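PDB 5ZKA: N-acetylneuraminate lyase from Fusobacterium nucleatum subsp. nucleatum ATCC 25586, which is a lyase of the dihydrodipicolinate synthetase family, an enzyme whose chain is built on the TIM-barrel fold. Local coordinates for residues F66-S69 and T70-K74; L99-A102 and V103-K107; K133-Y136 and E137-R141; F169-E172 and K173-G176. All coordinates share one frame; numbering follows the deposited sequence.

The four contacts follow one another along the chain and sit on successive alpha/beta elements of one TIM barrel. Interaction 1, at the start of helix 70-84, meets interaction 2 on helix 99-112 through the salt bridge Lys74 NZ to Glu104 OE2, 2.7 Å. Interaction 2 packs on interaction 3 in helix 129-143, where Leu99 CD1 lies 3.6 Å from Tyr135 CD2. Interaction 3 passes to interaction 4 by a probable hydrogen bond of 2.8 Å between Glu137 OE2 and Asn171 ND2. The centres of interactions 1 and 4 are about 27 Å apart. Residues 174-176 of interaction 4 form the strand just ahead of Lys178, which carries the KPI modification.

Interaction 1 of 4, residues F66-S69 and T70-K74; sequences FMIS and TEEKK
Glu72, in the first turn of helix 70-84, folds back onto Ser69, the residue just ahead of the helix. Its CB approaches Ser69 OG to 3.4 Å, CG passes the same oxygen at 3.3 Å, and CD stays near it. With CG placed beside the backbone N (chi1 -77°) and the chain extended from there, the carboxylate is carried back toward the start of the helix. At the tip, OE1 accepts from Ser69 N at 3.0 Å, using its anti lone pair on an almost straight bond of 175°. OE1 and Ser69 OG are 3.2 Å apart, at best a weak bond, since the hydroxyl proton has another acceptor within reach. Arg283 forms a salt bridge to this oxygen as well and probably steadies the negative charge. The return half is the bond from Glu72 N to Ser69 OG, 3.1 Å long with an angle of 156°, by which the serine side chain closes the first turn. Ser69 O in turn accepts from Lys73 N at 2.8 Å, the first regular backbone bond of the helix. Ile68, in the preceding loop, touches two helix residues: its CB lies 3.5 Å from Glu72 OE1, while CG1 rests on the aliphatic arm of Lys73, 3.8 Å from CG. The lysine chain continues, extended, to its amino group's salt bridge with Glu101. Two reciprocal bonds between the N-cap serine and the third residue of the helix make this a capping box, here placed where the loop following barrel strand 55-58 enters helix 70-84.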
ATOM      1  N   PHE A  66      -0.897 -21.004  16.591  1.00 28.71           N
ATOM      2  CA  PHE A  66      -2.105 -20.846  17.392  1.00 32.76           C
ATOM      3  C   PHE A  66      -3.021 -22.057  17.314  1.00 33.54           C
ATOM      4  O   PHE A  66      -4.070 -22.064  17.969  1.00 31.30           O
ATOM      5  CB  PHE A  66      -2.813 -19.546  16.983  1.00 32.71           C
ATOM      6  CG  PHE A  66      -1.932 -18.343  17.153  1.00 30.06           C
ATOM      7  CD1 PHE A  66      -1.707 -17.815  18.423  1.00 36.27           C
ATOM      8  CD2 PHE A  66      -1.234 -17.814  16.077  1.00 32.96           C
ATOM      9  CE1 PHE A  66      -0.857 -16.741  18.602  1.00 34.75           C
ATOM     10  CE2 PHE A  66      -0.374 -16.742  16.252  1.00 34.39           C
ATOM     11  CZ  PHE A  66      -0.196 -16.201  17.515  1.00 34.70           C
ATOM     12  N   MET A  67      -2.614 -23.098  16.576  1.00 29.47           N
ATOM     13  CA  MET A  67      -3.351 -24.351  16.496  1.00 26.11           C
ATOM     14  C   MET A  67      -2.784 -25.446  17.397  1.00 30.17           C
ATOM     15  O   MET A  67      -3.355 -26.539  17.443  1.00 34.39           O
ATOM     16  CB  MET A  67      -3.384 -24.845  15.043  1.00 27.46           C
ATOM     17  CG  MET A  67      -4.431 -24.141  14.178  1.00 31.51           C
ATOM     18  SD  MET A  67      -4.515 -24.837  12.510  1.00 36.49           S
ATOM     19  CE  MET A  67      -3.182 -23.957  11.742  1.00 35.71           C
ATOM     20  N   ILE A  68      -1.692 -25.190  18.118  1.00 30.28           N
ATOM     21  CA  ILE A  68      -0.989 -26.249  18.832  1.00 29.32           C
ATOM     22  C   ILE A  68      -0.877 -25.893  20.315  1.00 31.56           C
ATOM     23  O   ILE A  68      -1.164 -24.771  20.743  1.00 26.66           O
ATOM     24  CB  ILE A  68       0.401 -26.542  18.224  1.00 26.40           C
ATOM     25  CG1 ILE A  68       1.387 -25.429  18.570  1.00 29.08           C
ATOM     26  CG2 ILE A  68       0.297 -26.668  16.701  1.00 28.13           C
ATOM     27  CD1 ILE A  68       2.751 -25.582  17.934  1.00 29.20           C
ATOM     28  N   SER A  69      -0.469 -26.881  21.105  1.00 33.74           N
ATOM     29  CA  SER A  69      -0.460 -26.745  22.556  1.00 30.26           C
ATOM     30  C   SER A  69       0.786 -26.012  23.050  1.00 30.34           C
ATOM     31  O   SER A  69       1.794 -25.888  22.348  1.00 30.71           O
ATOM     32  CB  SER A  69      -0.537 -28.120  23.218  1.00 29.93           C
ATOM     33  OG  SER A  69       0.705 -28.791  23.063  1.00 34.17           O
ATOM     34  N   THR A  70       0.704 -25.536  24.300  1.00 30.46           N
ATOM     35  CA  THR A  70       1.838 -24.857  24.917  1.00 31.12           C
ATOM     36  C   THR A  70       3.082 -25.739  24.911  1.00 32.35           C
ATOM     37  O   THR A  70       4.178 -25.275  24.582  1.00 31.69           O
ATOM     38  CB  THR A  70       1.482 -24.444  26.347  1.00 35.66           C
ATOM     39  OG1 THR A  70       0.299 -23.628  26.329  1.00 31.28           O
ATOM     40  CG2 THR A  70       2.619 -23.655  26.965  1.00 35.34           C
ATOM     41  N   GLU A  71       2.930 -27.017  25.260  1.00 32.75           N
ATOM     42  CA  GLU A  71       4.092 -27.909  25.264  1.00 31.26           C
ATOM     43  C   GLU A  71       4.628 -28.110  23.857  1.00 37.96           C
ATOM     44  O   GLU A  71       5.844 -28.191  23.656  1.00 35.73           O
ATOM     45  CB  GLU A  71       3.734 -29.255  25.896  1.00 48.05           C
ATOM     46  CG  GLU A  71       3.566 -29.200  27.415  1.00 60.71           C
ATOM     47  CD  GLU A  71       4.726 -28.501  28.122  1.00 65.96           C
ATOM     48  OE1 GLU A  71       5.766 -29.155  28.350  1.00 66.64           O
ATOM     49  OE2 GLU A  71       4.591 -27.301  28.461  1.00 64.70           O
ATOM     50  N   GLU A  72       3.737 -28.180  22.873  1.00 37.27           N
ATOM     51  CA  GLU A  72       4.182 -28.318  21.496  1.00 33.48           C
ATOM     52  C   GLU A  72       4.917 -27.066  21.032  1.00 34.31           C
ATOM     53  O   GLU A  72       5.932 -27.165  20.329  1.00 33.12           O
ATOM     54  CB  GLU A  72       2.982 -28.649  20.606  1.00 29.55           C
ATOM     55  CG  GLU A  72       2.580 -30.119  20.736  1.00 34.33           C
ATOM     56  CD  GLU A  72       1.228 -30.462  20.129  1.00 40.91           C
ATOM     57  OE1 GLU A  72       0.372 -29.563  19.989  1.00 37.78           O
ATOM     58  OE2 GLU A  72       1.029 -31.652  19.784  1.00 46.81           O
ATOM     59  N   LYS A  73       4.443 -25.879  21.443  1.00 29.96           N
ATOM     60  CA  LYS A  73       5.182 -24.657  21.137  1.00 28.17           C
ATOM     61  C   LYS A  73       6.590 -24.710  21.716  1.00 34.40           C
ATOM     62  O   LYS A  73       7.565 -24.346  21.045  1.00 30.14           O
ATOM     63  CB  LYS A  73       4.448 -23.430  21.676  1.00 28.21           C
ATOM     64  CG  LYS A  73       3.138 -23.114  20.970  1.00 29.02           C
ATOM     65  CD  LYS A  73       2.310 -22.137  21.828  1.00 27.60           C
ATOM     66  CE  LYS A  73       0.915 -21.904  21.264  1.00 34.31           C
ATOM     67  NZ  LYS A  73       0.200 -20.807  22.021  1.00 29.46           N
ATOM     68  N   LYS A  74       6.715 -25.161  22.969  1.00 36.37           N
ATOM     69  CA  LYS A  74       8.029 -25.232  23.604  1.00 36.14           C
ATOM     70  C   LYS A  74       8.971 -26.156  22.836  1.00 33.90           C
ATOM     71  O   LYS A  74      10.158 -25.847  22.665  1.00 35.28           O
ATOM     72  CB  LYS A  74       7.878 -25.694  25.056  1.00 30.67           C
ATOM     73  CG  LYS A  74       7.164 -24.698  25.970  1.00 43.71           C
ATOM     74  CD  LYS A  74       6.994 -25.280  27.386  1.00 44.70           C
ATOM     75  CE  LYS A  74       6.456 -24.253  28.366  1.00 45.80           C
ATOM     76  NZ  LYS A  74       6.272 -24.853  29.726  1.00 45.07           N
TER

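Interaction 2 of 4, residues L99-A102 and V103-K107; sequences LNEA and VELGK
Helix 99-112 is the crossover helix of the beta-alpha-beta unit between barrel strands 89-93 and 117-120, and one turn of it sets Glu101 beside Leu105. The two side chains run alongside each other in the same direction. Glu101 CG, trans to the backbone N (chi1 -176°), lies 3.8 Å from Leu105 CD1, and the same methyl carbon is 4.0 Å from Glu101 OE2. Beneath them, Leu105 N donates to Glu101 O at 2.8 Å on a nearly straight bond of 172°. A second pair, Leu99 and Val103, meets more loosely. Val103 CG2 is 4.3 Å from Leu99 CD1 but comes to 3.6 Å from Leu99 O, the carbonyl that takes the bond from Val103 N. Glu104 CB packs against Asn100 O at 3.4 Å. Two residues further along, Gly106 N donates to Ala102 O at 2.9 Å. The carboxylate of Glu101 finds its partners outside this turn: Ser96 at OE1, and Thr70 and Lys73 at OE2. Its methylene arm thus packs on Leu105 while its carboxylate has three partners, which probably favours the charged form and ties the helix to its neighbour 70-84.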
ATOM      1  N   LEU A  99      -2.253 -14.198  28.658  1.00 33.01           N
ATOM      2  CA  LEU A  99      -1.031 -13.486  29.022  1.00 35.71           C
ATOM      3  C   LEU A  99      -0.114 -14.352  29.882  1.00 32.03           C
ATOM      4  O   LEU A  99       1.117 -14.303  29.730  1.00 33.11           O
ATOM      5  CB  LEU A  99      -1.375 -12.184  29.744  1.00 36.18           C
ATOM      6  CG  LEU A  99      -0.227 -11.265  30.183  1.00 33.81           C
ATOM      7  CD1 LEU A  99       0.787 -11.020  29.059  1.00 31.92           C
ATOM      8  CD2 LEU A  99      -0.786  -9.925  30.705  1.00 34.77           C
ATOM      9  N   ASN A 100      -0.691 -15.149  30.789  1.00 32.20           N
ATOM     10  CA  ASN A 100       0.115 -16.066  31.601  1.00 30.91           C
ATOM     11  C   ASN A 100       0.904 -17.046  30.726  1.00 34.71           C
ATOM     12  O   ASN A 100       2.050 -17.400  31.046  1.00 31.08           O
ATOM     13  CB  ASN A 100      -0.779 -16.833  32.572  1.00 33.48           C
ATOM     14  CG  ASN A 100      -1.204 -15.994  33.784  1.00 35.46           C
ATOM     15  OD1 ASN A 100      -1.042 -14.775  33.806  1.00 41.32           O
ATOM     16  ND2 ASN A 100      -1.761 -16.654  34.786  1.00 37.62           N
ATOM     17  N   GLU A 101       0.302 -17.511  29.624  1.00 32.59           N
ATOM     18  CA  GLU A 101       1.035 -18.369  28.695  1.00 33.34           C
ATOM     19  C   GLU A 101       2.148 -17.595  28.002  1.00 33.81           C
ATOM     20  O   GLU A 101       3.255 -18.117  27.816  1.00 35.17           O
ATOM     21  CB  GLU A 101       0.087 -18.969  27.649  1.00 32.15           C
ATOM     22  CG  GLU A 101       0.785 -19.953  26.691  1.00 33.36           C
ATOM     23  CD  GLU A 101      -0.046 -20.305  25.465  1.00 37.69           C
ATOM     24  OE1 GLU A 101      -1.002 -19.560  25.148  1.00 36.06           O
ATOM     25  OE2 GLU A 101       0.268 -21.333  24.817  1.00 41.27           O
ATOM     26  N   ALA A 102       1.864 -16.350  27.611  1.00 31.54           N
ATOM     27  CA  ALA A 102       2.848 -15.538  26.903  1.00 30.68           C
ATOM     28  C   ALA A 102       4.086 -15.305  27.761  1.00 33.34           C
ATOM     29  O   ALA A 102       5.220 -15.375  27.268  1.00 31.03           O
ATOM     30  CB  ALA A 102       2.214 -14.206  26.482  1.00 29.14           C
ATOM     31  N   VAL A 103       3.891 -15.041  29.052  1.00 28.82           N
ATOM     32  CA  VAL A 103       5.026 -14.845  29.951  1.00 28.54           C
ATOM     33  C   VAL A 103       5.776 -16.156  30.162  1.00 33.51           C
ATOM     34  O   VAL A 103       7.014 -16.188  30.153  1.00 37.04           O
ATOM     35  CB  VAL A 103       4.546 -14.244  31.284  1.00 32.12           C
ATOM     36  CG1 VAL A 103       5.639 -14.361  32.346  1.00 34.20           C
ATOM     37  CG2 VAL A 103       4.095 -12.779  31.094  1.00 32.32           C
ATOM     38  N   GLU A 104       5.042 -17.253  30.366  1.00 29.71           N
ATOM     39  CA  GLU A 104       5.670 -18.560  30.533  1.00 31.56           C
ATOM     40  C   GLU A 104       6.535 -18.914  29.329  1.00 32.66           C
ATOM     41  O   GLU A 104       7.689 -19.342  29.476  1.00 32.82           O
ATOM     42  CB  GLU A 104       4.592 -19.621  30.746  1.00 37.25           C
ATOM     43  CG  GLU A 104       5.131 -21.038  30.867  1.00 42.43           C
ATOM     44  CD  GLU A 104       4.027 -22.067  31.006  1.00 53.25           C
ATOM     45  OE1 GLU A 104       2.939 -21.710  31.507  1.00 62.64           O
ATOM     46  OE2 GLU A 104       4.244 -23.236  30.621  1.00 59.43           O
ATOM     47  N   LEU A 105       5.983 -18.767  28.126  1.00 28.74           N
ATOM     48  CA  LEU A 105       6.752 -19.058  26.917  1.00 29.92           C
ATOM     49  C   LEU A 105       7.915 -18.088  26.751  1.00 33.60           C
ATOM     50  O   LEU A 105       9.000 -18.477  26.298  1.00 33.22           O
ATOM     51  CB  LEU A 105       5.838 -19.001  25.695  1.00 32.90           C
ATOM     52  CG  LEU A 105       4.805 -20.110  25.502  1.00 33.59           C
ATOM     53  CD1 LEU A 105       3.827 -19.669  24.407  1.00 30.76           C
ATOM     54  CD2 LEU A 105       5.480 -21.404  25.101  1.00 33.79           C
ATOM     55  N   GLY A 106       7.701 -16.815  27.088  1.00 29.00           N
ATOM     56  CA  GLY A 106       8.771 -15.837  26.964  1.00 29.58           C
ATOM     57  C   GLY A 106       9.936 -16.127  27.891  1.00 30.43           C
ATOM     58  O   GLY A 106      11.101 -16.009  27.502  1.00 32.66           O
ATOM     59  N   LYS A 107       9.643 -16.523  29.130  1.00 29.81           N
ATOM     60  CA  LYS A 107      10.723 -16.916  30.030  1.00 31.05           C
ATOM     61  C   LYS A 107      11.434 -18.162  29.518  1.00 35.70           C
ATOM     62  O   LYS A 107      12.668 -18.267  29.593  1.00 33.57           O
ATOM     63  CB  LYS A 107      10.175 -17.158  31.438  1.00 37.89           C
ATOM     64  CG  LYS A 107       9.635 -15.908  32.126  1.00 42.33           C
ATOM     65  CD  LYS A 107       9.305 -16.191  33.594  1.00 45.15           C
ATOM     66  CE  LYS A 107       8.750 -14.953  34.289  1.00 52.26           C
ATOM     67  NZ  LYS A 107       7.998 -15.279  35.544  1.00 61.49           N
TER

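Interaction 3 of 4, residues K133-Y136 and E137-R141; sequences KDYY and ETIVR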
ATOM      1  N   LYS A 133      -1.229  -2.383  25.968  1.00 29.35           N
ATOM      2  CA  LYS A 133       0.046  -1.852  26.436  1.00 29.79           C
ATOM      3  C   LYS A 133       0.545  -2.630  27.646  1.00 32.69           C
ATOM      4  O   LYS A 133       1.728  -2.984  27.734  1.00 32.18           O
ATOM      5  CB  LYS A 133      -0.111  -0.364  26.781  1.00 30.59           C
ATOM      6  CG  LYS A 133       1.193   0.335  27.155  1.00 31.57           C
ATOM      7  CD  LYS A 133       0.970   1.846  27.286  1.00 40.85           C
ATOM      8  CE  LYS A 133       2.207   2.546  27.817  1.00 50.91           C
ATOM      9  NZ  LYS A 133       1.882   3.890  28.369  1.00 52.51           N
ATOM     10  N   ASP A 134      -0.349  -2.889  28.602  1.00 31.09           N
ATOM     11  CA  ASP A 134       0.008  -3.667  29.786  1.00 32.18           C
ATOM     12  C   ASP A 134       0.531  -5.042  29.397  1.00 33.98           C
ATOM     13  O   ASP A 134       1.472  -5.563  30.012  1.00 33.83           O
ATOM     14  CB  ASP A 134      -1.226  -3.793  30.678  1.00 33.00           C
ATOM     15  CG  ASP A 134      -0.921  -4.375  32.043  1.00 42.03           C
ATOM     16  OD1 ASP A 134       0.268  -4.570  32.379  1.00 42.06           O
ATOM     17  OD2 ASP A 134      -1.897  -4.632  32.781  1.00 46.19           O
ATOM     18  N   TYR A 135      -0.086  -5.647  28.384  1.00 33.02           N
ATOM     19  CA  TYR A 135       0.327  -6.965  27.913  1.00 29.75           C
ATOM     20  C   TYR A 135       1.763  -6.935  27.410  1.00 29.20           C
ATOM     21  O   TYR A 135       2.596  -7.744  27.833  1.00 27.75           O
ATOM     22  CB  TYR A 135      -0.666  -7.411  26.838  1.00 28.07           C
ATOM     23  CG  TYR A 135      -0.300  -8.491  25.844  1.00 27.27           C
ATOM     24  CD1 TYR A 135       0.399  -8.190  24.677  1.00 28.99           C
ATOM     25  CD2 TYR A 135      -0.766  -9.791  26.009  1.00 26.74           C
ATOM     26  CE1 TYR A 135       0.679  -9.163  23.737  1.00 30.70           C
ATOM     27  CE2 TYR A 135      -0.498 -10.776  25.058  1.00 27.94           C
ATOM     28  CZ  TYR A 135       0.227 -10.453  23.933  1.00 31.39           C
ATOM     29  OH  TYR A 135       0.484 -11.412  22.979  1.00 32.22           O
ATOM     30  N   TYR A 136       2.081  -5.976  26.537  1.00 29.49           N
ATOM     31  CA  TYR A 136       3.440  -5.877  26.013  1.00 27.89           C
ATOM     32  C   TYR A 136       4.434  -5.562  27.119  1.00 32.83           C
ATOM     33  O   TYR A 136       5.489  -6.198  27.220  1.00 31.94           O
ATOM     34  CB  TYR A 136       3.502  -4.819  24.918  1.00 28.30           C
ATOM     35  CG  TYR A 136       2.994  -5.355  23.596  1.00 25.02           C
ATOM     36  CD1 TYR A 136       3.643  -6.418  22.965  1.00 29.32           C
ATOM     37  CD2 TYR A 136       1.858  -4.820  22.995  1.00 28.58           C
ATOM     38  CE1 TYR A 136       3.179  -6.925  21.755  1.00 27.80           C
ATOM     39  CE2 TYR A 136       1.390  -5.316  21.791  1.00 29.35           C
ATOM     40  CZ  TYR A 136       2.058  -6.372  21.182  1.00 29.51           C
ATOM     41  OH  TYR A 136       1.607  -6.887  19.994  1.00 28.39           O
ATOM     42  N   GLU A 137       4.113  -4.583  27.963  1.00 30.41           N
ATOM     43  CA  GLU A 137       5.056  -4.198  29.005  1.00 33.55           C
ATOM     44  C   GLU A 137       5.266  -5.327  29.997  1.00 35.29           C
ATOM     45  O   GLU A 137       6.371  -5.476  30.533  1.00 34.41           O
ATOM     46  CB  GLU A 137       4.572  -2.933  29.719  1.00 40.03           C
ATOM     47  CG  GLU A 137       4.295  -1.788  28.760  1.00 50.16           C
ATOM     48  CD  GLU A 137       4.977  -0.503  29.156  1.00 56.25           C
ATOM     49  OE1 GLU A 137       4.347   0.308  29.868  1.00 58.71           O
ATOM     50  OE2 GLU A 137       6.138  -0.303  28.742  1.00 54.78           O
ATOM     51  N   THR A 138       4.225  -6.126  30.246  1.00 31.96           N
ATOM     52  CA  THR A 138       4.347  -7.230  31.190  1.00 33.89           C
ATOM     53  C   THR A 138       5.274  -8.313  30.649  1.00 33.02           C
ATOM     54  O   THR A 138       6.125  -8.834  31.378  1.00 30.62           O
ATOM     55  CB  THR A 138       2.962  -7.808  31.508  1.00 34.65           C
ATOM     56  OG1 THR A 138       2.167  -6.824  32.191  1.00 32.52           O
ATOM     57  CG2 THR A 138       3.073  -9.063  32.362  1.00 32.77           C
ATOM     58  N   ILE A 139       5.129  -8.669  29.371  1.00 28.87           N
ATOM     59  CA  ILE A 139       6.024  -9.678  28.815  1.00 30.25           C
ATOM     60  C   ILE A 139       7.467  -9.199  28.887  1.00 29.52           C
ATOM     61  O   ILE A 139       8.374  -9.965  29.238  1.00 32.85           O
ATOM     62  CB  ILE A 139       5.613 -10.036  27.374  1.00 28.43           C
ATOM     63  CG1 ILE A 139       4.163 -10.536  27.346  1.00 29.19           C
ATOM     64  CG2 ILE A 139       6.572 -11.088  26.806  1.00 34.93           C
ATOM     65  CD1 ILE A 139       3.559 -10.644  25.935  1.00 32.37           C
ATOM     66  N   VAL A 140       7.706  -7.930  28.549  1.00 33.60           N
ATOM     67  CA  VAL A 140       9.066  -7.390  28.588  1.00 32.98           C
ATOM     68  C   VAL A 140       9.596  -7.401  30.015  1.00 32.75           C
ATOM     69  O   VAL A 140      10.690  -7.915  30.292  1.00 33.88           O
ATOM     70  CB  VAL A 140       9.091  -5.973  27.986  1.00 33.24           C
ATOM     71  CG1 VAL A 140      10.431  -5.304  28.240  1.00 32.92           C
ATOM     72  CG2 VAL A 140       8.778  -6.028  26.494  1.00 33.45           C
ATOM     73  N   ARG A 141       8.808  -6.862  30.945  1.00 29.08           N
ATOM     74  CA  ARG A 141       9.206  -6.803  32.352  1.00 32.70           C
ATOM     75  C   ARG A 141       9.536  -8.185  32.908  1.00 36.59           C
ATOM     76  O   ARG A 141      10.544  -8.368  33.604  1.00 38.67           O
ATOM     77  CB  ARG A 141       8.083  -6.155  33.156  1.00 33.06           C
ATOM     78  CG  ARG A 141       8.359  -6.017  34.620  1.00 39.89           C
ATOM     79  CD  ARG A 141       7.285  -5.165  35.279  1.00 44.64           C
ATOM     80  NE  ARG A 141       5.985  -5.834  35.314  1.00 48.06           N
ATOM     81  CZ  ARG A 141       4.919  -5.435  34.623  1.00 49.15           C
ATOM     82  NH1 ARG A 141       4.995  -4.367  33.842  1.00 38.71           N
ATOM     83  NH2 ARG A 141       3.775  -6.098  34.723  1.00 53.83           N
TER
HETATM   84  O   HOH W   1       2.453  -2.796  32.514  1.00 45.11           O
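Thr138 holds its hydroxyl beside its own backbone N (chi1 -65°), which turns OG1 back onto the carbonyl of Asp134, one turn earlier in helix 129-143. This is the crossover helix between barrel strands 117-120 and 147-150. Asp134 O therefore has two donors from one residue, Thr138 OG1 at 2.6 Å and Thr138 N at 2.8 Å, arriving from opposite faces of the carbonyl plane. On the inner side, Tyr135 carries its ring trans to the backbone N (chi1 160°), alongside Ile139. Ile139 CD1 sits over one face in a CH-pi contact, 3.9 Å from the Tyr135 ring centroid and 13° off the normal. The hydroxyl of this tyrosine bonds to Ser96 N, and that of Tyr136, whose ring has Tyr135 CD1 over one face, bonds to Ala119 O. One hydroxyl is thus held by the loop after strand 89-93, the other by strand 117-120. Lys133 and Glu137 lie side by side on another flank, with Lys133 CE 3.7 Å from Glu137 OE1, but their charges stay beyond salt-bridge range. Glu137 OE2 is held instead by Asn171. Toward solvent, a water bridges Asp134 and Arg141. It donates to Asp134 OD1 at 2.8 Å and accepts from Arg141 NH1 at 3.3 Å, lying at the edge of the guanidinium and in its plane. Arg141 curls over the helix, so that NH2 makes a weak bond of 3.1 Å to Thr138 OG1 while Thr138 CA sits 3.5 Å above the guanidinium plane.

Interaction 4 of 4, residues F169-E172 and K173-G176; sequences FENE and KIIG
The Phe169 ring meets Ile174 and Gly176 with its edge: the carbonyl oxygens of both lie near the ring plane, and Gly176 C is in it. Phe169 lies just before a type I beta turn, Asn171 to Ile174, which joins helix 162-169 to barrel strand 174-176. CD1 of the phenylalanine is 3.5 Å from Ile174 O, and CE1 is 3.8 Å from Gly176 O. Ile174 CG2 packs 4.0 Å from Phe169 CD1, and outside the segments the ring of Phe194 meets Phe169 at a steep angle. Ile174 N closes the turn by donating to Asn171 O at 3.0 Å, from 58° out of the carbonyl plane. An Asx turn is superposed. With CG trans to its backbone N (chi1 -168°), Asn171 brings OD1 to Lys173 N, 3.0 Å away, on a bond of 158°. The other end of the amide, ND2, is anchored by Glu137, which fixes the rotation of the group and ties the turn to helix 129-143. Lys173 reaches on to Gly144 O. Crossing at about a right angle, Ile174 lays its CD1 3.7 Å from Asn171 CB, and beyond the turn Ile175 CG2 stands 3.9 Å from Glu172 O.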
ATOM      1  N   PHE A 169       6.437   2.372  21.911  1.00 33.82           N
ATOM      2  CA  PHE A 169       7.852   2.586  21.628  1.00 30.98           C
ATOM      3  C   PHE A 169       8.563   3.448  22.667  1.00 36.74           C
ATOM      4  O   PHE A 169       9.788   3.590  22.563  1.00 35.01           O
ATOM      5  CB  PHE A 169       8.020   3.210  20.245  1.00 29.81           C
ATOM      6  CG  PHE A 169       7.884   2.229  19.114  1.00 30.08           C
ATOM      7  CD1 PHE A 169       8.406   0.945  19.212  1.00 29.82           C
ATOM      8  CD2 PHE A 169       7.252   2.603  17.934  1.00 30.27           C
ATOM      9  CE1 PHE A 169       8.294   0.053  18.158  1.00 28.75           C
ATOM     10  CE2 PHE A 169       7.128   1.719  16.875  1.00 29.29           C
ATOM     11  CZ  PHE A 169       7.647   0.446  16.980  1.00 28.38           C
ATOM     12  N   GLU A 170       7.870   4.015  23.663  1.00 35.90           N
ATOM     13  CA  GLU A 170       8.598   4.668  24.752  1.00 39.50           C
ATOM     14  C   GLU A 170       9.374   3.666  25.597  1.00 40.85           C
ATOM     15  O   GLU A 170      10.353   4.047  26.251  1.00 40.27           O
ATOM     16  CB  GLU A 170       7.648   5.471  25.650  1.00 48.14           C
ATOM     17  CG  GLU A 170       6.575   6.216  24.894  1.00 62.88           C
ATOM     18  CD  GLU A 170       5.735   7.131  25.762  1.00 81.21           C
ATOM     19  OE1 GLU A 170       5.096   8.046  25.197  1.00 88.32           O
ATOM     20  OE2 GLU A 170       5.708   6.940  26.998  1.00 87.73           O
ATOM     21  N   ASN A 171       8.958   2.401  25.594  1.00 37.66           N
ATOM     22  CA  ASN A 171       9.707   1.338  26.257  1.00 37.01           C
ATOM     23  C   ASN A 171      10.964   1.022  25.444  1.00 37.53           C
ATOM     24  O   ASN A 171      10.876   0.608  24.282  1.00 38.48           O
ATOM     25  CB  ASN A 171       8.814   0.104  26.404  1.00 37.31           C
ATOM     26  CG  ASN A 171       9.399  -0.951  27.338  1.00 38.27           C
ATOM     27  OD1 ASN A 171      10.598  -1.234  27.314  1.00 34.28           O
ATOM     28  ND2 ASN A 171       8.535  -1.565  28.144  1.00 37.91           N
ATOM     29  N   GLU A 172      12.141   1.211  26.053  1.00 36.83           N
ATOM     30  CA  GLU A 172      13.393   1.031  25.320  1.00 39.96           C
ATOM     31  C   GLU A 172      13.624  -0.410  24.873  1.00 39.02           C
ATOM     32  O   GLU A 172      14.442  -0.643  23.976  1.00 40.13           O
ATOM     33  CB  GLU A 172      14.572   1.505  26.173  1.00 48.67           C
ATOM     34  CG  GLU A 172      14.521   1.021  27.625  1.00 67.23           C
ATOM     35  CD  GLU A 172      13.979   2.072  28.586  1.00 78.41           C
ATOM     36  OE1 GLU A 172      14.800   2.751  29.243  1.00 83.89           O
ATOM     37  OE2 GLU A 172      12.737   2.217  28.687  1.00 75.82           O
ATOM     38  N   LYS A 173      12.939  -1.383  25.470  1.00 35.21           N
ATOM     39  CA  LYS A 173      13.099  -2.775  25.071  1.00 31.61           C
ATOM     40  C   LYS A 173      12.078  -3.220  24.029  1.00 30.41           C
ATOM     41  O   LYS A 173      12.166  -4.355  23.545  1.00 33.84           O
ATOM     42  CB  LYS A 173      13.024  -3.696  26.297  1.00 33.13           C
ATOM     43  CG  LYS A 173      14.307  -3.683  27.134  1.00 35.80           C
ATOM     44  CD  LYS A 173      14.353  -4.846  28.113  1.00 41.99           C
ATOM     45  CE  LYS A 173      15.629  -4.823  28.922  1.00 51.80           C
ATOM     46  NZ  LYS A 173      15.661  -5.936  29.912  1.00 57.35           N
ATOM     47  N   ILE A 174      11.115  -2.371  23.679  1.00 29.76           N
ATOM     48  CA  ILE A 174      10.214  -2.644  22.570  1.00 29.19           C
ATOM     49  C   ILE A 174      10.880  -2.028  21.346  1.00 34.53           C
ATOM     50  O   ILE A 174      10.773  -0.824  21.108  1.00 31.53           O
ATOM     51  CB  ILE A 174       8.810  -2.093  22.820  1.00 32.66           C
ATOM     52  CG1 ILE A 174       8.174  -2.815  24.019  1.00 33.90           C
ATOM     53  CG2 ILE A 174       7.945  -2.268  21.594  1.00 30.87           C
ATOM     54  CD1 ILE A 174       6.808  -2.258  24.442  1.00 32.34           C
ATOM     55  N   ILE A 175      11.602  -2.859  20.587  1.00 30.24           N
ATOM     56  CA  ILE A 175      12.607  -2.368  19.645  1.00 27.47           C
ATOM     57  C   ILE A 175      12.093  -2.267  18.216  1.00 24.96           C
ATOM     58  O   ILE A 175      12.814  -1.741  17.356  1.00 26.65           O
ATOM     59  CB  ILE A 175      13.882  -3.237  19.663  1.00 32.57           C
ATOM     60  CG1 ILE A 175      13.595  -4.674  19.227  1.00 30.15           C
ATOM     61  CG2 ILE A 175      14.531  -3.245  21.044  1.00 35.61           C
ATOM     62  CD1 ILE A 175      14.867  -5.500  19.103  1.00 34.78           C
ATOM     63  N   GLY A 176      10.894  -2.755  17.925  1.00 26.90           N
ATOM     64  CA  GLY A 176      10.418  -2.710  16.559  1.00 24.58           C
ATOM     65  C   GLY A 176       9.037  -3.309  16.405  1.00 24.36           C
ATOM     66  O   GLY A 176       8.366  -3.651  17.379  1.00 27.75           O
TER